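Local coordinates for protein maleylpyruvate isomerase (Ralstonia sp., PDB 2V6K) that catalyses the glutathione-dependent isomerisation of maleylpyruvate to fumarylpyruvate in the bacterial degradation of naphthalene, at residues A[3-14]-A[48-59]. Numbering follows the deposited sequence.
With TGG (gamma-glutamyl-S-(1,2-dicarboxyethyl)cysteinylglycine), chain C.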
ATOM      1  N   MET A   3       4.567  24.734   4.658  1.00 20.53           N
ATOM      2  CA  MET A   3       4.744  23.284   4.622  1.00 16.35           C
ATOM      3  C   MET A   3       6.192  22.837   4.727  1.00 12.67           C
ATOM      4  O   MET A   3       7.082  23.397   4.086  1.00 11.31           O
ATOM      5  CB  MET A   3       4.083  22.682   3.388  1.00 17.75           C
ATOM      6  CG  MET A   3       2.695  22.140   3.671  1.00 22.12           C
ATOM      7  SD  MET A   3       1.786  21.585   2.225  1.00 26.62           S
ATOM      8  CE  MET A   3       3.114  20.968   1.204  1.00 18.79           C
ATOM      9  N   LYS A   4       6.404  21.821   5.557  1.00  8.62           N
ATOM     10  CA  LYS A   4       7.730  21.270   5.813  1.00  6.98           C
ATOM     11  C   LYS A   4       7.708  19.791   5.470  1.00  5.90           C
ATOM     12  O   LYS A   4       6.896  19.031   6.008  1.00  6.83           O
ATOM     13  CB  LYS A   4       8.117  21.461   7.281  1.00  7.20           C
ATOM     14  CG  LYS A   4       8.247  22.915   7.714  1.00  9.40           C
ATOM     15  CD  LYS A   4       8.415  23.031   9.220  1.00 13.81           C
ATOM     16  CE  LYS A   4       8.377  24.485   9.662  1.00 16.64           C
ATOM     17  NZ  LYS A   4       8.256  24.613  11.140  1.00 20.58           N
ATOM     18  N   LEU A   5       8.595  19.392   4.565  1.00  5.37           N
ATOM     19  CA  LEU A   5       8.680  18.008   4.134  1.00  5.33           C
ATOM     20  C   LEU A   5       9.857  17.309   4.803  1.00  5.01           C
ATOM     21  O   LEU A   5      11.015  17.592   4.488  1.00  5.05           O
ATOM     22  CB  LEU A   5       8.812  17.926   2.612  1.00  5.45           C
ATOM     23  CG  LEU A   5       8.969  16.510   2.042  1.00  6.35           C
ATOM     24  CD1 LEU A   5       7.713  15.678   2.248  1.00  8.06           C
ATOM     25  CD2 LEU A   5       9.358  16.544   0.570  1.00  7.54           C
ATOM     26  N   TYR A   6       9.550  16.401   5.727  1.00  4.10           N
ATOM     27  CA  TYR A   6      10.568  15.593   6.387  1.00  3.97           C
ATOM     28  C   TYR A   6      10.841  14.395   5.502  1.00  4.20           C
ATOM     29  O   TYR A   6       9.969  13.555   5.303  1.00  4.82           O
ATOM     30  CB  TYR A   6      10.087  15.144   7.764  1.00  4.71           C
ATOM     31  CG  TYR A   6       9.955  16.278   8.746  1.00  4.02           C
ATOM     32  CD1 TYR A   6      11.037  16.665   9.532  1.00  5.77           C
ATOM     33  CD2 TYR A   6       8.754  16.976   8.881  1.00  5.93           C
ATOM     34  CE1 TYR A   6      10.926  17.710  10.434  1.00  6.44           C
ATOM     35  CE2 TYR A   6       8.632  18.022   9.783  1.00  6.67           C
ATOM     36  CZ  TYR A   6       9.722  18.385  10.552  1.00  5.19           C
ATOM     37  OH  TYR A   6       9.611  19.424  11.452  1.00  8.35           O
ATOM     38  N   ASN A   7      12.045  14.331   4.945  1.00  4.46           N
ATOM     39  CA  ASN A   7      12.338  13.340   3.928  1.00  4.95           C
ATOM     40  C   ASN A   7      13.840  13.159   3.719  1.00  4.95           C
ATOM     41  O   ASN A   7      14.637  13.728   4.460  1.00  5.24           O
ATOM     42  CB  ASN A   7      11.575  13.660   2.628  1.00  5.25           C
ATOM     43  CG  ASN A   7      12.192  14.790   1.829  1.00  4.62           C
ATOM     44  OD1 ASN A   7      12.519  15.867   2.354  1.00  8.06           O
ATOM     45  ND2 ASN A   7      12.345  14.556   0.543  1.00  3.97           N
ATOM     46  N   PHE A   8      14.215  12.340   2.741  1.00  4.98           N
ATOM     47  CA  PHE A   8      15.608  11.966   2.522  1.00  4.10           C
ATOM     48  C   PHE A   8      15.830  11.851   1.026  1.00  4.76           C
ATOM     49  O   PHE A   8      14.936  11.433   0.295  1.00  4.34           O
ATOM     50  CB  PHE A   8      15.867  10.634   3.233  1.00  4.44           C
ATOM     51  CG  PHE A   8      17.291  10.126   3.147  1.00  4.44           C
ATOM     52  CD1 PHE A   8      18.341  10.778   3.790  1.00  4.87           C
ATOM     53  CD2 PHE A   8      17.562   8.945   2.466  1.00  4.96           C
ATOM     54  CE1 PHE A   8      19.646  10.262   3.732  1.00  5.54           C
ATOM     55  CE2 PHE A   8      18.853   8.426   2.397  1.00  3.79           C
ATOM     56  CZ  PHE A   8      19.897   9.085   3.033  1.00  5.46           C
ATOM     57  N   TRP A   9      17.018  12.222   0.557  1.00  4.30           N
ATOM     58  CA  TRP A   9      17.250  12.236  -0.887  1.00  4.23           C
ATOM     59  C   TRP A   9      17.019  10.882  -1.547  1.00  4.47           C
ATOM     60  O   TRP A   9      16.221  10.767  -2.488  1.00  4.75           O
ATOM     61  CB  TRP A   9      18.639  12.790  -1.233  1.00  5.18           C
ATOM     62  CG  TRP A   9      19.826  11.956  -0.824  1.00  4.69           C
ATOM     63  CD1 TRP A   9      20.245  11.678   0.446  1.00  6.30           C
ATOM     64  CD2 TRP A   9      20.766  11.326  -1.704  1.00  5.23           C
ATOM     65  NE1 TRP A   9      21.386  10.904   0.409  1.00  6.11           N
ATOM     66  CE2 TRP A   9      21.726  10.676  -0.898  1.00  5.57           C
ATOM     67  CE3 TRP A   9      20.889  11.248  -3.098  1.00  7.12           C
ATOM     68  CZ2 TRP A   9      22.798   9.955  -1.439  1.00  7.47           C
ATOM     69  CZ3 TRP A   9      21.952  10.534  -3.636  1.00  7.75           C
ATOM     70  CH2 TRP A   9      22.893   9.897  -2.807  1.00  8.40           C
ATOM     71  N   ARG A  10      17.704   9.867  -1.028  1.00  4.49           N
ATOM     72  CA  ARG A  10      17.713   8.529  -1.594  1.00  5.07           C
ATOM     73  C   ARG A  10      16.647   7.711  -0.873  1.00  5.50           C
ATOM     74  O   ARG A  10      16.938   6.814  -0.064  1.00  6.34           O
ATOM     75  CB  ARG A  10      19.103   7.916  -1.420  1.00  5.64           C
ATOM     76  CG  ARG A  10      19.374   6.683  -2.265  1.00  9.12           C
ATOM     77  CD  ARG A  10      20.674   5.993  -1.834  1.00 11.26           C
ATOM     78  NE  ARG A  10      20.608   5.566  -0.436  1.00 16.35           N
ATOM     79  CZ  ARG A  10      21.442   5.958   0.525  1.00 18.24           C
ATOM     80  NH1 ARG A  10      22.459   6.774   0.259  1.00 17.74           N
ATOM     81  NH2 ARG A  10      21.270   5.509   1.760  1.00 19.98           N
ATOM     82  N   SER A  11      15.402   8.058  -1.160  1.00  5.82           N
ATOM     83  CA  SER A  11      14.247   7.438  -0.538  1.00  5.63           C
ATOM     84  C   SER A  11      13.121   7.406  -1.548  1.00  5.76           C
ATOM     85  O   SER A  11      12.700   8.456  -2.039  1.00  5.84           O
ATOM     86  CB  SER A  11      13.818   8.245   0.687  1.00  5.88           C
ATOM     87  OG  SER A  11      12.476   7.961   1.036  1.00  5.78           O
ATOM     88  N   GLY A  12      12.640   6.208  -1.862  1.00  5.28           N
ATOM     89  CA  GLY A  12      11.596   6.024  -2.864  1.00  5.25           C
ATOM     90  C   GLY A  12      10.298   6.722  -2.520  1.00  4.60           C
ATOM     91  O   GLY A  12       9.698   7.366  -3.373  1.00  5.24           O
ATOM     92  N   THR A  13       9.852   6.594  -1.272  1.00  4.38           N
ATOM     93  CA  THR A  13       8.600   7.224  -0.856  1.00  4.99           C
ATOM     94  C   THR A  13       8.757   8.737  -0.763  1.00  5.39           C
ATOM     95  O   THR A  13       7.804   9.470  -1.011  1.00  5.46           O
ATOM     96  CB  THR A  13       8.093   6.686   0.479  1.00  5.10           C
ATOM     97  OG1 THR A  13       9.158   6.768   1.437  1.00  5.53           O
ATOM     98  CG2 THR A  13       7.635   5.241   0.345  1.00  5.88           C
ATOM     99  N   SER A  14       9.950   9.211  -0.408  1.00  4.90           N
ATOM    100  CA  SER A  14      10.216  10.653  -0.420  1.00  4.59           C
ATOM    101  C   SER A  14      10.161  11.187  -1.842  1.00  4.74           C
ATOM    102  O   SER A  14       9.526  12.204  -2.109  1.00  5.17           O
ATOM    103  CB  SER A  14      11.589  10.954   0.173  1.00  5.60           C
ATOM    104  OG  SER A  14      11.648  10.600   1.549  1.00  6.00           O
ATOM    105  N   LEU A  48       7.191  13.551  15.865  1.00 11.10           N
ATOM    106  CA  LEU A  48       6.513  14.024  14.663  1.00 11.73           C
ATOM    107  C   LEU A  48       5.689  12.905  14.038  1.00 11.20           C
ATOM    108  O   LEU A  48       4.528  13.109  13.678  1.00 12.62           O
ATOM    109  CB  LEU A  48       7.520  14.573  13.647  1.00 12.50           C
ATOM    110  CG  LEU A  48       8.343  15.796  14.074  1.00 14.85           C
ATOM    111  CD1 LEU A  48       9.569  15.940  13.195  1.00 17.63           C
ATOM    112  CD2 LEU A  48       7.508  17.074  14.059  1.00 18.49           C
ATOM    113  N   ASN A  49       6.299  11.723  13.928  1.00  9.28           N
ATOM    114  CA  ASN A  49       5.692  10.561  13.287  1.00  7.72           C
ATOM    115  C   ASN A  49       5.942   9.291  14.105  1.00  8.11           C
ATOM    116  O   ASN A  49       7.059   8.774  14.113  1.00  7.48           O
ATOM    117  CB  ASN A  49       6.262  10.387  11.876  1.00  7.91           C
ATOM    118  CG  ASN A  49       5.733   9.151  11.188  1.00  7.10           C
ATOM    119  OD1 ASN A  49       4.822   8.494  11.696  1.00  7.46           O
ATOM    120  ND2 ASN A  49       6.281   8.833  10.021  1.00  7.49           N
ATOM    121  N   PRO A  50       4.894   8.751  14.760  1.00  8.73           N
ATOM    122  CA  PRO A  50       5.146   7.608  15.643  1.00  8.43           C
ATOM    123  C   PRO A  50       5.606   6.363  14.884  1.00  7.93           C
ATOM    124  O   PRO A  50       6.190   5.453  15.478  1.00  8.66           O
ATOM    125  CB  PRO A  50       3.786   7.366  16.305  1.00  9.02           C
ATOM    126  CG  PRO A  50       2.793   7.929  15.350  1.00 10.24           C
ATOM    127  CD  PRO A  50       3.464   9.115  14.722  1.00  9.38           C
ATOM    128  N   GLN A  51       5.347   6.330  13.582  1.00  5.99           N
ATOM    129  CA  GLN A  51       5.775   5.220  12.752  1.00  5.52           C
ATOM    130  C   GLN A  51       7.274   5.270  12.417  1.00  5.85           C
ATOM    131  O   GLN A  51       7.860   4.261  12.026  1.00  6.07           O
ATOM    132  CB  GLN A  51       4.936   5.176  11.479  1.00  6.49           C
ATOM    133  CG  GLN A  51       4.913   3.806  10.864  1.00  7.34           C
ATOM    134  CD  GLN A  51       4.087   3.714   9.603  1.00  7.10           C
ATOM    135  OE1 GLN A  51       3.586   4.714   9.072  1.00  6.95           O
ATOM    136  NE2 GLN A  51       3.950   2.495   9.103  1.00  5.00           N
ATOM    137  N   GLN A  52       7.887   6.443  12.562  1.00  5.64           N
ATOM    138  CA  GLN A  52       9.335   6.599  12.358  1.00  6.06           C
ATOM    139  C   GLN A  52       9.797   6.147  10.971  1.00  6.22           C
ATOM    140  O   GLN A  52      10.799   5.439  10.810  1.00  7.00           O
ATOM    141  CB  GLN A  52      10.119   5.945  13.496  1.00  6.46           C
ATOM    142  CG  GLN A  52       9.962   6.752  14.778  1.00  8.85           C
ATOM    143  CD  GLN A  52      10.661   6.148  15.961  1.00 11.14           C
ATOM    144  OE1 GLN A  52      10.190   5.170  16.537  1.00 12.43           O
ATOM    145  NE2 GLN A  52      11.780   6.746  16.354  1.00 10.90           N
ATOM    146  N   LEU A  53       9.035   6.571   9.966  1.00  6.03           N
ATOM    147  CA  LEU A  53       9.394   6.395   8.561  1.00  6.29           C
ATOM    148  C   LEU A  53       9.225   7.722   7.840  1.00  6.12           C
ATOM    149  O   LEU A  53       8.540   8.625   8.335  1.00  7.55           O
ATOM    150  CB  LEU A  53       8.503   5.340   7.899  1.00  6.25           C
ATOM    151  CG  LEU A  53       8.514   3.934   8.510  1.00  5.93           C
ATOM    152  CD1 LEU A  53       7.381   3.091   7.926  1.00  6.89           C
ATOM    153  CD2 LEU A  53       9.861   3.244   8.314  1.00  6.79           C
ATOM    154  N   VAL A  54       9.855   7.845   6.677  1.00  5.62           N
ATOM    155  CA  VAL A  54       9.689   9.047   5.859  1.00  5.64           C
ATOM    156  C   VAL A  54       8.910   8.726   4.581  1.00  5.75           C
ATOM    157  O   VAL A  54       8.922   7.583   4.117  1.00  5.30           O
ATOM    158  CB  VAL A  54      11.046   9.746   5.536  1.00  6.40           C
ATOM    159  CG1 VAL A  54      11.732  10.225   6.822  1.00  7.01           C
ATOM    160  CG2 VAL A  54      11.971   8.841   4.719  1.00  6.58           C
ATOM    161  N   PRO A  55       8.221   9.723   4.004  1.00  5.08           N
ATOM    162  CA  PRO A  55       8.126  11.121   4.411  1.00  4.94           C
ATOM    163  C   PRO A  55       7.035  11.419   5.432  1.00  4.98           C
ATOM    164  O   PRO A  55       6.120  10.617   5.633  1.00  6.26           O
ATOM    165  CB  PRO A  55       7.794  11.817   3.090  1.00  5.12           C
ATOM    166  CG  PRO A  55       6.893  10.827   2.399  1.00  5.34           C
ATOM    167  CD  PRO A  55       7.478   9.472   2.753  1.00  5.52           C
ATOM    168  N   ALA A  56       7.157  12.587   6.054  1.00  6.03           N
ATOM    169  CA  ALA A  56       6.077  13.200   6.809  1.00  5.25           C
ATOM    170  C   ALA A  56       5.972  14.634   6.327  1.00  5.43           C
ATOM    171  O   ALA A  56       6.980  15.264   6.017  1.00  6.28           O
ATOM    172  CB  ALA A  56       6.352  13.149   8.301  1.00  7.02           C
ATOM    173  N   LEU A  57       4.749  15.146   6.256  1.00  5.52           N
ATOM    174  CA  LEU A  57       4.516  16.486   5.746  1.00  5.44           C
ATOM    175  C   LEU A  57       3.808  17.314   6.805  1.00  5.12           C
ATOM    176  O   LEU A  57       2.647  17.052   7.138  1.00  5.38           O
ATOM    177  CB  LEU A  57       3.694  16.420   4.452  1.00  5.12           C
ATOM    178  CG  LEU A  57       3.448  17.741   3.717  1.00  4.71           C
ATOM    179  CD1 LEU A  57       4.753  18.345   3.207  1.00  7.56           C
ATOM    180  CD2 LEU A  57       2.473  17.538   2.571  1.00  8.09           C
ATOM    181  N   ASP A  58       4.514  18.307   7.339  1.00  6.09           N
ATOM    182  CA  ASP A  58       3.918  19.242   8.275  1.00  7.66           C
ATOM    183  C   ASP A  58       3.269  20.338   7.445  1.00  8.32           C
ATOM    184  O   ASP A  58       3.956  21.073   6.740  1.00  9.43           O
ATOM    185  CB  ASP A  58       4.993  19.809   9.213  1.00  8.27           C
ATOM    186  CG  ASP A  58       4.436  20.785  10.241  1.00 12.13           C
ATOM    187  OD1 ASP A  58       3.236  21.127  10.187  1.00 12.44           O
ATOM    188  OD2 ASP A  58       5.218  21.222  11.109  1.00 15.92           O
ATOM    189  N   THR A  59       1.942  20.433   7.515  1.00  8.85           N
ATOM    190  CA  THR A  59       1.207  21.429   6.738  1.00 11.26           C
ATOM    191  C   THR A  59       1.287  22.819   7.359  1.00 12.50           C
ATOM    192  O   THR A  59       0.914  23.809   6.728  1.00 14.12           O
ATOM    193  CB  THR A  59      -0.278  21.046   6.587  1.00 11.34           C
ATOM    194  OG1 THR A  59      -0.899  21.018   7.878  1.00 14.20           O
ATOM    195  CG2 THR A  59      -0.421  19.689   5.923  1.00 12.69           C
TER
HETATM  196  OC1 TGG C1213       4.436   5.411   1.718  1.00  8.53           O
HETATM  197  CO1 TGG C1213       4.642   5.602   2.934  1.00  7.71           C
HETATM  198  OT1 TGG C1213       4.793   6.732   3.443  1.00  7.87           O
HETATM  199  CA1 TGG C1213       4.690   4.395   3.825  1.00  7.94           C
HETATM  200  NN1 TGG C1213       3.724   3.398   3.378  1.00  8.80           N
HETATM  201  CB1 TGG C1213       6.072   3.753   3.795  1.00  8.71           C
HETATM  202  CG1 TGG C1213       7.128   4.685   4.368  1.00  7.87           C
HETATM  203  CD1 TGG C1213       8.473   4.029   4.647  1.00 11.53           C
HETATM  204  OE1 TGG C1213       8.643   2.742   4.103  1.00  8.77           O
HETATM  205  NN2 TGG C1213       9.539   4.903   4.268  1.00  7.78           N
HETATM  206  CA2 TGG C1213      10.890   4.453   4.071  1.00  7.01           C
HETATM  207  CO2 TGG C1213      11.461   4.429   5.482  1.00  9.77           C
HETATM  208  OC2 TGG C1213      11.602   5.701   6.067  1.00  8.13           O
HETATM  209  NN3 TGG C1213      12.589   3.567   5.669  1.00  8.27           N
HETATM  210  CA3 TGG C1213      13.350   3.636   6.900  1.00  8.57           C
HETATM  211  CO3 TGG C1213      13.606   2.247   7.412  1.00  9.97           C
HETATM  212  OC3 TGG C1213      13.166   1.271   6.772  1.00  8.78           O
HETATM  213  OT3 TGG C1213      14.271   2.152   8.469  1.00 10.18           O
HETATM  214  CB2 TGG C1213      11.446   5.463   3.087  1.00  8.39           C
HETATM  215  SG2 TGG C1213      13.176   5.421   2.830  1.00  9.73           S
HETATM  216  CD2 TGG C1213      13.637   3.947   1.985  1.00  9.76           C
HETATM  217  CE2 TGG C1213      13.196   4.024   0.542  1.00 12.94           C
HETATM  218  OE2 TGG C1213      14.042   4.183  -0.368  1.00 13.45           O
HETATM  219  OF2 TGG C1213      11.975   3.931   0.283  1.00 14.73           O
HETATM  220  CF2 TGG C1213      15.155   3.874   2.147  1.00 11.69           C
HETATM  221  CH2 TGG C1213      15.769   2.585   1.662  1.00 12.64           C
HETATM  222  OI2 TGG C1213      15.038   1.600   1.457  1.00 11.33           O
HETATM  223  OJ2 TGG C1213      17.008   2.567   1.473  1.00 14.59           O
HETATM  224  O   HOH W   1       7.352  20.427  12.320  1.00 28.99           O
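Leu5 and Leu57 face each other in a non-hydrogen-bonded antiparallel pair, their side chains on the buried side of the sheet. With CG anti to the backbone N in both (chi1 178° and -175°), the chain ends come together, Leu5 CD1 lying 4.1 Å from Leu57 CD1. CE of Met3, brought round by a bend at chi3, sits 3.7 Å from both CD1 and CD2 of Leu57. Leu5 CD1 also lies alongside CB of Pro55, and Leu17 and Leu21 of helix 12-24 close over this layer. Four backbone hydrogen bonds join the hydrogen-bonded pairs Lys4-Asp58 and Tyr6-Ala56. This is the thioredoxin-like N-terminal domain of a zeta-class glutathione transferase, with the cis-proline, Pro55, just before strand 56-58. The cis peptide between Val54 and Pro55 turns the Val54 backbone toward the ligand: its N donates to OC2 of TGG (2.8 Å), while its O accepts from NN2 of TGG and from Thr13 OG1, each at 2.8 Å. Thr13 OG1 approaches that carbonyl tilted 32° from its plane, and Gly12 N binds OE2 of TGG. Ser11 OG lies 3.2 Å from the ligand sulfur, SG2, and shares a hydrogen bond with Ser14 OG. The face carrying Lys4, Tyr6 and Asp58 is the looser one, partly open to solvent. There Leu48 CD1 makes a CH-pi contact over one face of the Tyr6 ring, 3.8 Å from its centroid. The Asp58 carboxylate lies nearly coplanar with this ring; a water bridges Tyr6 OH and Asp58 OD2, while OD1 accepts from Gly60 N. Lys4 runs extended beside Asp58, its NZ 4.6 Å from OD2, too far for a salt bridge.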